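Polysaccharide deacetylase (Bacillus anthracis, PDB 2J13) probably removes N-acetyl groups from bacterial cell-wall peptidoglycan, as a zinc-binding carbohydrate esterase of family 4. Local coordinates at residues 59-64 with 84-89; 113-118 with 133-138; 126-131 with 164-169; 176-181 with 206-211. One frame throughout, in Å; residues are numbered along the deposited sequence.

Interaction 1 (59-64 with 84-89)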
loop_
_atom_site.group_PDB
_atom_site.type_symbol
_atom_site.label_atom_id
_atom_site.label_comp_id
_atom_site.label_asym_id
_atom_site.label_seq_id
_atom_site.Cartn_x
_atom_site.Cartn_y
_atom_site.Cartn_z
ATOM N N LEU A 59 0.470 1.981 8.726
ATOM C CA LEU A 59 1.501 1.062 8.320
ATOM C C LEU A 59 1.090 0.307 7.049
ATOM O O LEU A 59 -0.028 -0.239 6.964
ATOM C CB LEU A 59 1.763 0.105 9.482
ATOM C CG LEU A 59 2.832 -0.947 9.324
ATOM C CD1 LEU A 59 4.165 -0.278 9.068
ATOM C CD2 LEU A 59 2.923 -1.887 10.534
ATOM N N THR A 60 2.010 0.246 6.085
ATOM C CA THR A 60 1.794 -0.508 4.863
ATOM C C THR A 60 3.066 -1.238 4.477
ATOM O O THR A 60 4.159 -0.847 4.893
ATOM C CB THR A 60 1.360 0.389 3.693
ATOM O OG1 THR A 60 2.463 1.199 3.258
ATOM C CG2 THR A 60 0.160 1.248 4.060
ATOM N N PHE A 61 2.882 -2.303 3.707
ATOM C CA PHE A 61 3.963 -3.133 3.156
ATOM C C PHE A 61 3.624 -3.415 1.699
ATOM O O PHE A 61 2.446 -3.556 1.352
ATOM C CB PHE A 61 4.089 -4.474 3.882
ATOM C CG PHE A 61 4.429 -4.357 5.345
ATOM C CD1 PHE A 61 3.448 -4.180 6.276
ATOM C CD2 PHE A 61 5.743 -4.453 5.778
ATOM C CE1 PHE A 61 3.779 -4.084 7.648
ATOM C CE2 PHE A 61 6.042 -4.351 7.119
ATOM C CZ PHE A 61 5.055 -4.116 8.018
ATOM N N ASP A 62 4.665 -3.550 0.865
ATOM C CA ASP A 62 4.495 -4.047 -0.504
ATOM C C ASP A 62 5.068 -5.463 -0.611
ATOM O O ASP A 62 6.176 -5.750 -0.129
ATOM C CB ASP A 62 5.166 -3.134 -1.530
ATOM C CG ASP A 62 4.546 -1.779 -1.608
ATOM O OD1 ASP A 62 3.484 -1.574 -0.984
ATOM O OD2 ASP A 62 5.176 -0.863 -2.231
ATOM N N ASN A 63 4.309 -6.340 -1.261
ATOM C CA ASN A 63 4.584 -7.744 -1.309
ATOM C C ASN A 63 4.578 -8.243 -2.733
ATOM O O ASN A 63 3.613 -8.801 -3.214
ATOM C CB ASN A 63 3.563 -8.497 -0.485
ATOM C CG ASN A 63 3.569 -8.067 0.941
ATOM O OD1 ASN A 63 4.066 -8.783 1.793
ATOM N ND2 ASN A 63 3.033 -6.890 1.217
ATOM N N GLY A 64 5.678 -7.952 -3.412
ATOM C CA GLY A 64 5.960 -8.524 -4.716
ATOM C C GLY A 64 6.978 -9.642 -4.635
ATOM O O GLY A 64 7.187 -10.343 -5.618
ATOM N N ALA A 84 -2.414 -3.278 9.256
ATOM C CA ALA A 84 -1.603 -2.859 8.117
ATOM C C ALA A 84 -2.317 -3.193 6.821
ATOM O O ALA A 84 -3.246 -4.014 6.796
ATOM C CB ALA A 84 -0.263 -3.556 8.159
ATOM N N THR A 85 -1.910 -2.525 5.743
ATOM C CA THR A 85 -2.285 -2.917 4.392
ATOM C C THR A 85 -1.043 -3.533 3.727
ATOM O O THR A 85 0.043 -2.941 3.773
ATOM C CB THR A 85 -2.847 -1.764 3.517
ATOM O OG1 THR A 85 -4.109 -1.327 4.037
ATOM C CG2 THR A 85 -3.039 -2.210 2.048
ATOM N N PHE A 86 -1.232 -4.699 3.107
ATOM C CA PHE A 86 -0.231 -5.412 2.325
ATOM C C PHE A 86 -0.663 -5.309 0.863
ATOM O O PHE A 86 -1.702 -5.868 0.479
ATOM C CB PHE A 86 -0.168 -6.887 2.735
ATOM C CG PHE A 86 0.327 -7.095 4.149
ATOM C CD1 PHE A 86 -0.546 -7.020 5.207
ATOM C CD2 PHE A 86 1.665 -7.319 4.392
ATOM C CE1 PHE A 86 -0.089 -7.172 6.511
ATOM C CE2 PHE A 86 2.133 -7.508 5.711
ATOM C CZ PHE A 86 1.224 -7.445 6.753
ATOM N N PHE A 87 0.139 -4.593 0.072
ATOM C CA PHE A 87 -0.102 -4.429 -1.360
ATOM C C PHE A 87 0.570 -5.567 -2.073
ATOM O O PHE A 87 1.782 -5.620 -2.130
ATOM C CB PHE A 87 0.458 -3.069 -1.859
ATOM C CG PHE A 87 -0.316 -1.911 -1.370
ATOM C CD1 PHE A 87 -1.448 -1.480 -2.030
ATOM C CD2 PHE A 87 0.117 -1.186 -0.242
ATOM C CE1 PHE A 87 -2.196 -0.393 -1.539
ATOM C CE2 PHE A 87 -0.649 -0.136 0.246
ATOM C CZ PHE A 87 -1.799 0.278 -0.426
ATOM N N VAL A 88 -0.226 -6.498 -2.594
ATOM C CA VAL A 88 0.272 -7.769 -3.165
ATOM C C VAL A 88 0.258 -7.804 -4.698
ATOM O O VAL A 88 -0.613 -7.214 -5.335
ATOM C CB VAL A 88 -0.539 -9.004 -2.617
ATOM C CG1 VAL A 88 -0.461 -9.020 -1.070
ATOM C CG2 VAL A 88 -1.973 -8.956 -3.118
ATOM N N THR A 89 1.229 -8.503 -5.277
ATOM C CA THR A 89 1.215 -8.772 -6.714
ATOM C C THR A 89 0.609 -10.158 -7.022
ATOM O O THR A 89 0.389 -10.968 -6.137
ATOM C CB THR A 89 2.620 -8.743 -7.293
ATOM O OG1 THR A 89 3.406 -9.827 -6.766
ATOM C CG2 THR A 89 3.319 -7.377 -7.031
HETATM O O HOH W 1 5.843 -9.723 -7.914
#
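Five backbone hydrogen bonds tie 59-64 to 84-89 in parallel register. The straightest runs from Phe87 N to Phe61 O (2.8 Å, 172°), nearly along the C=O axis; the last, from Thr89 N to Asn63 O, is longer at 3.2 Å, its donor above the carbonyl plane. Phe61 and Phe86 leave the same face side by side, each with CG anti to its own carbonyl carbon. Their rings lie almost parallel, 11° apart, but offset until little of one covers the other, and Phe61 CD1 touches Phe86 CE2 at 3.6 Å. Asn63 ND2 comes to the edge of the Phe86 ring, in its plane, 3.5 Å from CD2. The strands belong to a beta-alpha-beta crossover of the NodB-type barrel, whose helix 70-80 covers this aromatic face through Ile73, Leu74 and Leu77. On the other face Asp62 OD1 sits 3.5 Å from Phe87 CD2, carboxylate and ring nearly perpendicular (88°), while Arg152 holds the same oxygen in a salt bridge. Thr85 CG2 lies over one face of Phe87, and Thr60 CB reaches the ring edge at CE2. Beyond the strands a water joins Gly64 O to Thr89 OG1, which also caps Tyr92 N.

Interaction 2 (113-118 with 133-138). With ZN (zinc ion), chain B.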
loop_
_atom_site.group_PDB
_atom_site.type_symbol
_atom_site.label_atom_id
_atom_site.label_comp_id
_atom_site.label_asym_id
_atom_site.label_seq_id
_atom_site.Cartn_x
_atom_site.Cartn_y
_atom_site.Cartn_z
ATOM N N HIS A 113 -1.178 -4.434 -5.928
ATOM C CA HIS A 113 0.125 -3.964 -6.400
ATOM C C HIS A 113 0.389 -4.440 -7.843
ATOM O O HIS A 113 1.534 -4.454 -8.280
ATOM C CB HIS A 113 1.238 -4.436 -5.471
ATOM C CG HIS A 113 2.514 -3.657 -5.528
ATOM N ND1 HIS A 113 2.567 -2.289 -5.657
ATOM C CD2 HIS A 113 3.791 -4.073 -5.389
ATOM C CE1 HIS A 113 3.839 -1.902 -5.654
ATOM N NE2 HIS A 113 4.603 -2.964 -5.496
ATOM N N SER A 114 -0.678 -4.830 -8.540
ATOM C CA SER A 114 -0.677 -5.316 -9.949
ATOM C C SER A 114 -0.244 -6.753 -10.163
ATOM O O SER A 114 0.467 -7.334 -9.354
ATOM C CB SER A 114 0.199 -4.417 -10.841
ATOM O OG SER A 114 1.522 -4.877 -10.854
ATOM N N TRP A 115 -0.690 -7.348 -11.267
ATOM C CA TRP A 115 -0.401 -8.753 -11.516
ATOM C C TRP A 115 1.076 -9.053 -11.695
ATOM O O TRP A 115 1.621 -9.915 -11.014
ATOM C CB TRP A 115 -1.204 -9.274 -12.711
ATOM C CG TRP A 115 -1.092 -10.762 -12.768
ATOM C CD1 TRP A 115 -0.182 -11.496 -13.478
ATOM C CD2 TRP A 115 -1.835 -11.694 -11.978
ATOM N NE1 TRP A 115 -0.344 -12.845 -13.194
ATOM C CE2 TRP A 115 -1.340 -12.981 -12.268
ATOM C CE3 TRP A 115 -2.879 -11.558 -11.048
ATOM C CZ2 TRP A 115 -1.862 -14.137 -11.668
ATOM C CZ3 TRP A 115 -3.387 -12.705 -10.445
ATOM C CH2 TRP A 115 -2.878 -13.968 -10.765
ATOM N N SER A 116 1.720 -8.358 -12.625
ATOM C CA SER A 116 3.104 -8.643 -13.004
ATOM C C SER A 116 4.113 -7.522 -12.670
ATOM O O SER A 116 5.311 -7.612 -13.047
ATOM C CB SER A 116 3.172 -9.007 -14.489
ATOM O OG SER A 116 2.825 -7.903 -15.265
ATOM N N HIS A 117 3.656 -6.493 -11.950
ATOM C CA HIS A 117 4.529 -5.417 -11.482
ATOM C C HIS A 117 5.262 -4.670 -12.601
ATOM O O HIS A 117 6.430 -4.315 -12.448
ATOM C CB HIS A 117 5.544 -6.015 -10.482
ATOM C CG HIS A 117 6.143 -5.039 -9.506
ATOM N ND1 HIS A 117 7.439 -4.575 -9.622
ATOM C CD2 HIS A 117 5.668 -4.527 -8.348
ATOM C CE1 HIS A 117 7.714 -3.774 -8.599
ATOM N NE2 HIS A 117 6.658 -3.745 -7.796
ATOM N N PRO A 118 4.555 -4.320 -13.688
ATOM C CA PRO A 118 5.137 -3.413 -14.684
ATOM C C PRO A 118 5.032 -1.990 -14.235
ATOM O O PRO A 118 4.196 -1.640 -13.399
ATOM C CB PRO A 118 4.216 -3.607 -15.874
ATOM C CG PRO A 118 2.867 -3.760 -15.225
ATOM C CD PRO A 118 3.174 -4.671 -14.052
ATOM N N THR A 133 -7.400 -5.598 -12.555
ATOM C CA THR A 133 -8.585 -6.435 -12.371
ATOM C C THR A 133 -8.211 -7.856 -11.999
ATOM O O THR A 133 -8.897 -8.466 -11.149
ATOM C CB THR A 133 -9.465 -6.437 -13.633
ATOM O OG1 THR A 133 -9.852 -5.078 -13.938
ATOM C CG2 THR A 133 -10.719 -7.290 -13.387
ATOM N N SER A 134 -7.158 -8.397 -12.579
ATOM C CA SER A 134 -6.737 -9.759 -12.265
ATOM C C SER A 134 -6.380 -9.941 -10.787
ATOM O O SER A 134 -6.771 -10.941 -10.166
ATOM C CB SER A 134 -5.609 -10.231 -13.167
ATOM O OG SER A 134 -4.475 -9.439 -13.061
ATOM N N VAL A 135 -5.648 -8.999 -10.214
ATOM C CA VAL A 135 -5.333 -9.040 -8.792
ATOM C C VAL A 135 -6.564 -8.873 -7.932
ATOM O O VAL A 135 -6.726 -9.593 -6.931
ATOM C CB VAL A 135 -4.237 -7.970 -8.388
ATOM C CG1 VAL A 135 -4.035 -7.877 -6.869
ATOM C CG2 VAL A 135 -2.929 -8.302 -9.017
ATOM N N THR A 136 -7.434 -7.937 -8.269
ATOM C CA THR A 136 -8.643 -7.697 -7.481
ATOM C C THR A 136 -9.503 -8.950 -7.407
ATOM O O THR A 136 -9.890 -9.393 -6.334
ATOM C CB THR A 136 -9.448 -6.517 -8.008
ATOM O OG1 THR A 136 -8.689 -5.312 -7.772
ATOM C CG2 THR A 136 -10.798 -6.402 -7.295
ATOM N N GLU A 137 -9.725 -9.538 -8.563
ATOM C CA GLU A 137 -10.534 -10.771 -8.623
ATOM C C GLU A 137 -9.850 -11.912 -7.867
ATOM O O GLU A 137 -10.524 -12.702 -7.160
ATOM C CB GLU A 137 -10.782 -11.142 -10.081
ATOM C CG GLU A 137 -11.639 -10.117 -10.812
ATOM C CD GLU A 137 -11.949 -10.480 -12.258
ATOM O OE1 GLU A 137 -11.360 -11.429 -12.811
ATOM O OE2 GLU A 137 -12.788 -9.757 -12.841
ATOM N N GLU A 138 -8.535 -12.048 -7.989
ATOM C CA GLU A 138 -7.801 -13.095 -7.272
ATOM C C GLU A 138 -7.846 -12.882 -5.754
ATOM O O GLU A 138 -8.070 -13.852 -4.994
ATOM C CB GLU A 138 -6.372 -13.184 -7.772
ATOM C CG GLU A 138 -5.654 -14.449 -7.518
ATOM C CD GLU A 138 -6.135 -15.627 -8.415
ATOM O OE1 GLU A 138 -6.558 -15.418 -9.591
ATOM O OE2 GLU A 138 -6.074 -16.773 -7.939
HETATM ZN ZN ZN B . 6.595 -3.042 -5.851
#
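The loop that follows strand 109-112 carries the His-Ser-Trp-Ser-His sequence of the zinc site, and here it leans on helix 125-143. His113 NE2 binds the ion at 2.0 Å and His117 NE2 at 2.1 Å, with three further ligand atoms coming from outside the two segments. Both histidines have CG anti to the backbone N (chi1 -159° and -157°), and His113 CD2 lies at the edge of the His117 ring, in its plane. The hydroxyl of Ser114 organises the turn between them: OG donates to a lone pair of His113 O at 2.6 Å and accepts a weak bond from His117 N. A second-shell bond from His113 ND1 to Arg152 O fixes the rotation of that imidazole and may make it a more electron-rich ligand.

On the opposite flank of the loop the contact with the helix is made without hydrogen bonds between the segments. Val135 CG2 pushes against the backbone, 3.3 Å from Trp115 N, and also meets the indole at CE3, 3.8 Å away. Trp115, with CG anti to its N (chi1 -169°), turns the CE3-CZ3 side of its six-membered ring to the helix. Ser134 OG lies 3.3 Å from Trp115 CE3, though its polar partner is Glu130 O one turn back. Farther along, Glu138 CB meets the ring edge at CZ3 (4.0 Å). The helix thus backs the side of the loop turned from the metal. The paired histidines, with a serine after the first, are the His-Ser/Thr-x-x-His zinc motif of family 4 carbohydrate esterases.

Interaction 3 (126-131 with 164-169)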
loop_
_atom_site.group_PDB
_atom_site.type_symbol
_atom_site.label_atom_id
_atom_site.label_comp_id
_atom_site.label_asym_id
_atom_site.label_seq_id
_atom_site.Cartn_x
_atom_site.Cartn_y
_atom_site.Cartn_z
ATOM N N GLU A 126 -5.738 -1.323 -21.999
ATOM C CA GLU A 126 -6.254 -2.690 -21.876
ATOM C C GLU A 126 -5.392 -3.513 -20.888
ATOM O O GLU A 126 -5.916 -4.229 -20.015
ATOM C CB GLU A 126 -6.317 -3.322 -23.283
ATOM C CG GLU A 126 -5.061 -3.140 -24.231
ATOM C CD GLU A 126 -4.888 -1.742 -24.998
ATOM O OE1 GLU A 126 -5.512 -0.723 -24.698
ATOM O OE2 GLU A 126 -4.067 -1.689 -25.939
ATOM N N LYS A 127 -4.078 -3.396 -21.020
ATOM C CA LYS A 127 -3.131 -4.118 -20.181
ATOM C C LYS A 127 -3.198 -3.598 -18.759
ATOM O O LYS A 127 -3.191 -4.394 -17.798
ATOM C CB LYS A 127 -1.706 -3.978 -20.738
ATOM C CG LYS A 127 -0.639 -4.726 -19.993
ATOM C CD LYS A 127 -1.005 -6.195 -19.740
ATOM C CE LYS A 127 0.107 -6.927 -19.003
ATOM N NZ LYS A 127 -0.388 -8.144 -18.250
ATOM N N LEU A 128 -3.260 -2.288 -18.573
ATOM C CA LEU A 128 -3.372 -1.759 -17.213
ATOM C C LEU A 128 -4.648 -2.255 -16.531
ATOM O O LEU A 128 -4.637 -2.629 -15.337
ATOM C CB LEU A 128 -3.325 -0.226 -17.186
ATOM C CG LEU A 128 -3.396 0.354 -15.775
ATOM C CD1 LEU A 128 -2.226 -0.173 -14.916
ATOM C CD2 LEU A 128 -3.443 1.879 -15.772
ATOM N N ARG A 129 -5.755 -2.292 -17.270
ATOM C CA ARG A 129 -7.021 -2.742 -16.690
ATOM C C ARG A 129 -6.887 -4.200 -16.303
ATOM O O ARG A 129 -7.339 -4.584 -15.216
ATOM C CB ARG A 129 -8.192 -2.545 -17.687
ATOM C CG ARG A 129 -8.607 -1.092 -17.780
ATOM C CD ARG A 129 -9.967 -0.856 -18.387
ATOM N NE ARG A 129 -10.043 0.528 -18.871
ATOM C CZ ARG A 129 -9.696 0.912 -20.100
ATOM N NH1 ARG A 129 -9.244 0.034 -20.985
ATOM N NH2 ARG A 129 -9.789 2.194 -20.429
ATOM N N GLU A 130 -6.223 -4.999 -17.122
ATOM C CA GLU A 130 -6.046 -6.455 -16.794
ATOM C C GLU A 130 -5.126 -6.619 -15.596
ATOM O O GLU A 130 -5.384 -7.441 -14.711
ATOM C CB GLU A 130 -5.471 -7.211 -17.978
ATOM C CG GLU A 130 -6.467 -7.248 -19.102
ATOM C CD GLU A 130 -5.939 -7.719 -20.448
ATOM O OE1 GLU A 130 -4.707 -7.830 -20.647
ATOM O OE2 GLU A 130 -6.803 -7.992 -21.321
ATOM N N GLU A 131 -4.067 -5.809 -15.552
ATOM C CA GLU A 131 -3.100 -5.869 -14.449
ATOM C C GLU A 131 -3.756 -5.593 -13.098
ATOM O O GLU A 131 -3.365 -6.239 -12.103
ATOM C CB GLU A 131 -1.956 -4.863 -14.687
ATOM C CG GLU A 131 -0.950 -5.318 -15.757
ATOM C CD GLU A 131 0.013 -6.344 -15.240
ATOM O OE1 GLU A 131 0.341 -6.301 -14.033
ATOM O OE2 GLU A 131 0.456 -7.206 -16.013
ATOM N N ALA A 164 -5.564 8.703 -13.276
ATOM C CA ALA A 164 -6.953 8.877 -13.652
ATOM C C ALA A 164 -7.631 7.542 -14.052
ATOM O O ALA A 164 -8.760 7.312 -13.696
ATOM C CB ALA A 164 -7.077 9.930 -14.771
ATOM N N LEU A 165 -6.917 6.681 -14.763
ATOM C CA LEU A 165 -7.453 5.365 -15.166
ATOM C C LEU A 165 -7.694 4.485 -13.948
ATOM O O LEU A 165 -8.713 3.784 -13.856
ATOM C CB LEU A 165 -6.501 4.665 -16.130
ATOM C CG LEU A 165 -6.271 5.301 -17.509
ATOM C CD1 LEU A 165 -5.226 4.512 -18.261
ATOM C CD2 LEU A 165 -7.565 5.410 -18.297
ATOM N N THR A 166 -6.777 4.545 -12.998
ATOM C CA THR A 166 -6.921 3.780 -11.746
ATOM C C THR A 166 -8.152 4.238 -10.948
ATOM O O THR A 166 -8.931 3.411 -10.503
ATOM C CB THR A 166 -5.608 3.893 -10.929
ATOM O OG1 THR A 166 -4.523 3.365 -11.736
ATOM C CG2 THR A 166 -5.713 3.134 -9.555
ATOM N N LYS A 167 -8.339 5.545 -10.771
ATOM C CA LYS A 167 -9.519 6.094 -10.117
ATOM C C LYS A 167 -10.817 5.723 -10.837
ATOM O O LYS A 167 -11.814 5.389 -10.204
ATOM C CB LYS A 167 -9.417 7.622 -10.028
ATOM C CG LYS A 167 -10.631 8.334 -9.477
ATOM C CD LYS A 167 -10.377 9.847 -9.525
ATOM C CE LYS A 167 -11.630 10.690 -9.435
ATOM N NZ LYS A 167 -11.230 12.157 -9.488
ATOM N N GLU A 168 -10.796 5.810 -12.155
ATOM C CA GLU A 168 -11.962 5.490 -12.974
ATOM C C GLU A 168 -12.398 4.050 -12.766
ATOM O O GLU A 168 -13.606 3.749 -12.804
ATOM C CB GLU A 168 -11.580 5.744 -14.433
ATOM C CG GLU A 168 -12.639 5.526 -15.492
ATOM C CD GLU A 168 -12.010 5.612 -16.900
ATOM O OE1 GLU A 168 -11.134 6.499 -17.116
ATOM O OE2 GLU A 168 -12.365 4.787 -17.777
ATOM N N MET A 169 -11.433 3.157 -12.540
ATOM C CA MET A 169 -11.727 1.747 -12.246
ATOM C C MET A 169 -12.203 1.501 -10.811
ATOM O O MET A 169 -12.562 0.391 -10.477
ATOM C CB MET A 169 -10.521 0.874 -12.563
ATOM C CG MET A 169 -10.088 0.909 -14.031
ATOM S SD MET A 169 -8.710 -0.151 -14.349
ATOM C CE MET A 169 -9.391 -1.771 -13.965
#
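Apolar contact forms the buried part of this helix pair. Leu128 CD2 meets Leu165 CD1 at 4.0 Å, the two side chains crossing obliquely; Leu128 extends with CG anti to its backbone N. With the axes of the two short segments still 10.9 Å apart at their closest, crossing at -50°, side chains bridge the gap and no backbone-to-backbone contact is made. Sulfur contact follows at the end of the second segment: Met169, bent at chi3 (63°), lays its thioether across the root of Arg129, with SD 3.6 Å from Arg129 CG and CE 3.7 Å from Arg129 CA. The start of the arginine side chain and the backbone beside it, not the guanidinium, receive the methionine.

Charge plays a looser part. Arg129 NH2 stands 4.5 Å from Glu168 OE2, beyond a salt bridge, where the opposite charges would attract only weakly. Within the first helix a true salt bridge joins Lys127 NZ to Glu131 OE2 at 2.6 Å, using the anti lone pair; that oxygen also accepts from Ser116 OG, so two donors grip it.

Around the pair, Phe120 packs on Leu128, Leu132 reaches Thr166 and Met169, and Asp125 touches Leu165, so that helix 160-168 lies against the first half of helix 125-143.

Interaction 4 (176-181 with 206-211). With ZN (zinc ion), chain C.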
loop_
_atom_site.group_PDB
_atom_site.type_symbol
_atom_site.label_atom_id
_atom_site.label_comp_id
_atom_site.label_asym_id
_atom_site.label_seq_id
_atom_site.Cartn_x
_atom_site.Cartn_y
_atom_site.Cartn_z
ATOM N N TRP A 176 2.999 7.023 -0.254
ATOM C CA TRP A 176 3.522 6.926 1.134
ATOM C C TRP A 176 4.219 8.216 1.479
ATOM O O TRP A 176 4.556 8.994 0.590
ATOM C CB TRP A 176 4.494 5.752 1.300
ATOM C CG TRP A 176 5.689 5.790 0.434
ATOM C CD1 TRP A 176 6.910 6.311 0.712
ATOM C CD2 TRP A 176 5.769 5.291 -0.912
ATOM N NE1 TRP A 176 7.758 6.157 -0.357
ATOM C CE2 TRP A 176 7.077 5.540 -1.375
ATOM C CE3 TRP A 176 4.859 4.666 -1.769
ATOM C CZ2 TRP A 176 7.493 5.184 -2.657
ATOM C CZ3 TRP A 176 5.279 4.320 -3.024
ATOM C CH2 TRP A 176 6.573 4.578 -3.464
ATOM N N SER A 177 4.469 8.418 2.759
ATOM C CA SER A 177 5.238 9.595 3.181
ATOM C C SER A 177 6.596 9.308 3.790
ATOM O O SER A 177 7.487 10.201 3.794
ATOM C CB SER A 177 4.390 10.476 4.084
ATOM O OG SER A 177 4.166 9.864 5.330
ATOM N N LEU A 178 6.807 8.069 4.206
ATOM C CA LEU A 178 8.043 7.624 4.776
ATOM C C LEU A 178 8.272 6.195 4.368
ATOM O O LEU A 178 7.400 5.371 4.585
ATOM C CB LEU A 178 7.878 7.687 6.298
ATOM C CG LEU A 178 9.039 8.173 7.139
ATOM C CD1 LEU A 178 9.514 9.556 6.650
ATOM C CD2 LEU A 178 8.538 8.179 8.581
ATOM N N ALA A 179 9.434 5.888 3.806
ATOM C CA ALA A 179 9.807 4.501 3.542
ATOM C C ALA A 179 11.103 4.182 4.226
ATOM O O ALA A 179 12.042 5.002 4.236
ATOM C CB ALA A 179 9.910 4.228 2.073
ATOM N N PHE A 180 11.168 2.999 4.806
ATOM C CA PHE A 180 12.410 2.562 5.397
ATOM C C PHE A 180 12.803 1.154 5.063
ATOM O O PHE A 180 12.126 0.196 5.418
ATOM C CB PHE A 180 12.426 2.761 6.899
ATOM C CG PHE A 180 13.766 2.464 7.486
ATOM C CD1 PHE A 180 14.876 3.226 7.132
ATOM C CD2 PHE A 180 13.937 1.379 8.323
ATOM C CE1 PHE A 180 16.128 2.922 7.636
ATOM C CE2 PHE A 180 15.190 1.076 8.832
ATOM C CZ PHE A 180 16.280 1.848 8.483
ATOM N N LEU A 181 13.942 1.086 4.383
ATOM C CA LEU A 181 14.658 -0.111 4.023
ATOM C C LEU A 181 16.125 0.161 4.424
ATOM O O LEU A 181 16.729 1.118 3.946
ATOM C CB LEU A 181 14.523 -0.310 2.506
ATOM C CG LEU A 181 15.278 -1.412 1.773
ATOM C CD1 LEU A 181 15.508 -2.635 2.636
ATOM C CD2 LEU A 181 14.547 -1.765 0.490
ATOM N N SER A 206 1.390 10.289 8.898
ATOM C CA SER A 206 2.337 9.527 8.102
ATOM C C SER A 206 1.739 8.190 7.604
ATOM O O SER A 206 1.103 7.447 8.355
ATOM C CB SER A 206 3.644 9.254 8.866
ATOM O OG SER A 206 4.418 10.437 9.123
ATOM N N ILE A 207 1.998 7.905 6.328
ATOM C CA ILE A 207 1.794 6.580 5.744
ATOM C C ILE A 207 3.191 5.955 5.557
ATOM O O ILE A 207 4.012 6.453 4.772
ATOM C CB ILE A 207 1.012 6.594 4.392
ATOM C CG1 ILE A 207 -0.351 7.235 4.572
ATOM C CG2 ILE A 207 0.966 5.120 3.827
ATOM C CD1 ILE A 207 -1.211 7.332 3.299
ATOM N N LEU A 208 3.475 4.901 6.320
ATOM C CA LEU A 208 4.774 4.265 6.324
ATOM C C LEU A 208 4.786 3.112 5.361
ATOM O O LEU A 208 3.825 2.334 5.300
ATOM C CB LEU A 208 5.131 3.734 7.718
ATOM C CG LEU A 208 4.941 4.716 8.860
ATOM C CD1 LEU A 208 5.414 4.069 10.154
ATOM C CD2 LEU A 208 5.700 5.994 8.541
ATOM N N LEU A 209 5.878 2.999 4.619
ATOM C CA LEU A 209 6.106 1.826 3.796
ATOM C C LEU A 209 7.318 1.109 4.414
ATOM O O LEU A 209 8.453 1.614 4.356
ATOM C CB LEU A 209 6.346 2.245 2.345
ATOM C CG LEU A 209 6.886 1.181 1.418
ATOM C CD1 LEU A 209 6.147 -0.180 1.556
ATOM C CD2 LEU A 209 6.849 1.666 -0.058
ATOM N N LEU A 210 7.069 0.014 5.116
ATOM C CA LEU A 210 8.113 -0.737 5.791
ATOM C C LEU A 210 8.359 -2.048 5.038
ATOM O O LEU A 210 7.748 -2.288 3.992
ATOM C CB LEU A 210 7.770 -0.981 7.262
ATOM C CG LEU A 210 7.649 0.304 8.124
ATOM C CD1 LEU A 210 7.531 -0.045 9.654
ATOM C CD2 LEU A 210 8.775 1.268 7.951
ATOM N N HIS A 211 9.285 -2.867 5.549
ATOM C CA HIS A 211 9.772 -4.052 4.842
ATOM C C HIS A 211 9.919 -5.293 5.709
ATOM O O HIS A 211 9.929 -5.208 6.937
ATOM C CB HIS A 211 11.119 -3.714 4.149
ATOM C CG HIS A 211 11.004 -2.641 3.117
ATOM N ND1 HIS A 211 11.094 -1.300 3.407
ATOM C CD2 HIS A 211 10.756 -2.722 1.792
ATOM C CE1 HIS A 211 10.916 -0.599 2.298
ATOM N NE2 HIS A 211 10.699 -1.447 1.309
HETATM ZN ZN ZN C . 10.428 -1.083 -0.667
HETATM O O HOH W 2 5.670 11.509 7.198
HETATM O O HOH W 3 11.197 -1.809 7.426
HETATM O O HOH W 4 8.718 -2.096 -1.006
#
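Two flat groups mark the ends of this contact. Leu209 CD2 sits over the centre of the Trp176 six-membered ring, 4.0 Å from its centroid, while Leu178 N lies in plane at the indole edge; the ring folds back because CG takes the crowded position between backbone N and carbonyl carbon (chi1 59°). The His211 imidazole has Leu181 CB over one face, 3.9 Å from the centroid, and Phe180 O at its edge. ND1 donates at 2.7 Å to that oxygen, which lies nearly in the ring plane, while the donor stands 53° out of the carbonyl plane. NE2 binds a zinc ion at 2.0 Å, distinct from the one held by His113 and His117, and water 4 is another ligand. Phe180 O also accepts from a water that accepts from His211 N, so the histidine is gripped at side chain and backbone.

Between the ends, parallel strand pairing runs with one irregularity. Ile207 O accepts from both Ser177 N (2.8 Å) and Leu178 N (3.3 Å), while Ile207 N donates to Ser177 OG. Regular bonding resumes with Leu209 N to Leu178 O (2.8 Å, nearly along the C=O axis) and Phe180 N to Leu209 O. Leu178 CB packs beside Leu208 CD2 at 3.6 Å. A histidine ending a barrel strand, here in Leu-x-His, is a hallmark of the family 4 esterase active site.

How the interactions relate
Interactions 1 and 4 are strand pairings in one parallel sheet, joined where strands 56-63 and 207-210 run side by side: Thr60 OG1 meets Leu208 O and Thr60 O meets Leu210 N. Interaction 1 is central and almost wholly buried, with paired aromatic rings; interaction 4 is partly exposed. Interactions 2 and 3 instead share helix 125-143, meeting where Trp115 N bonds to Glu131 O, and neither has a hydrogen bond between its segments. Interaction 3 lies farthest from the chain's centre yet is mostly buried, whereas the partly buried interaction 2 connects that helical layer to the sheet, since His113 N bonds to Val88 O of interaction 1. Metal-bound histidines occur in interactions 2 and 4, on different zinc ions.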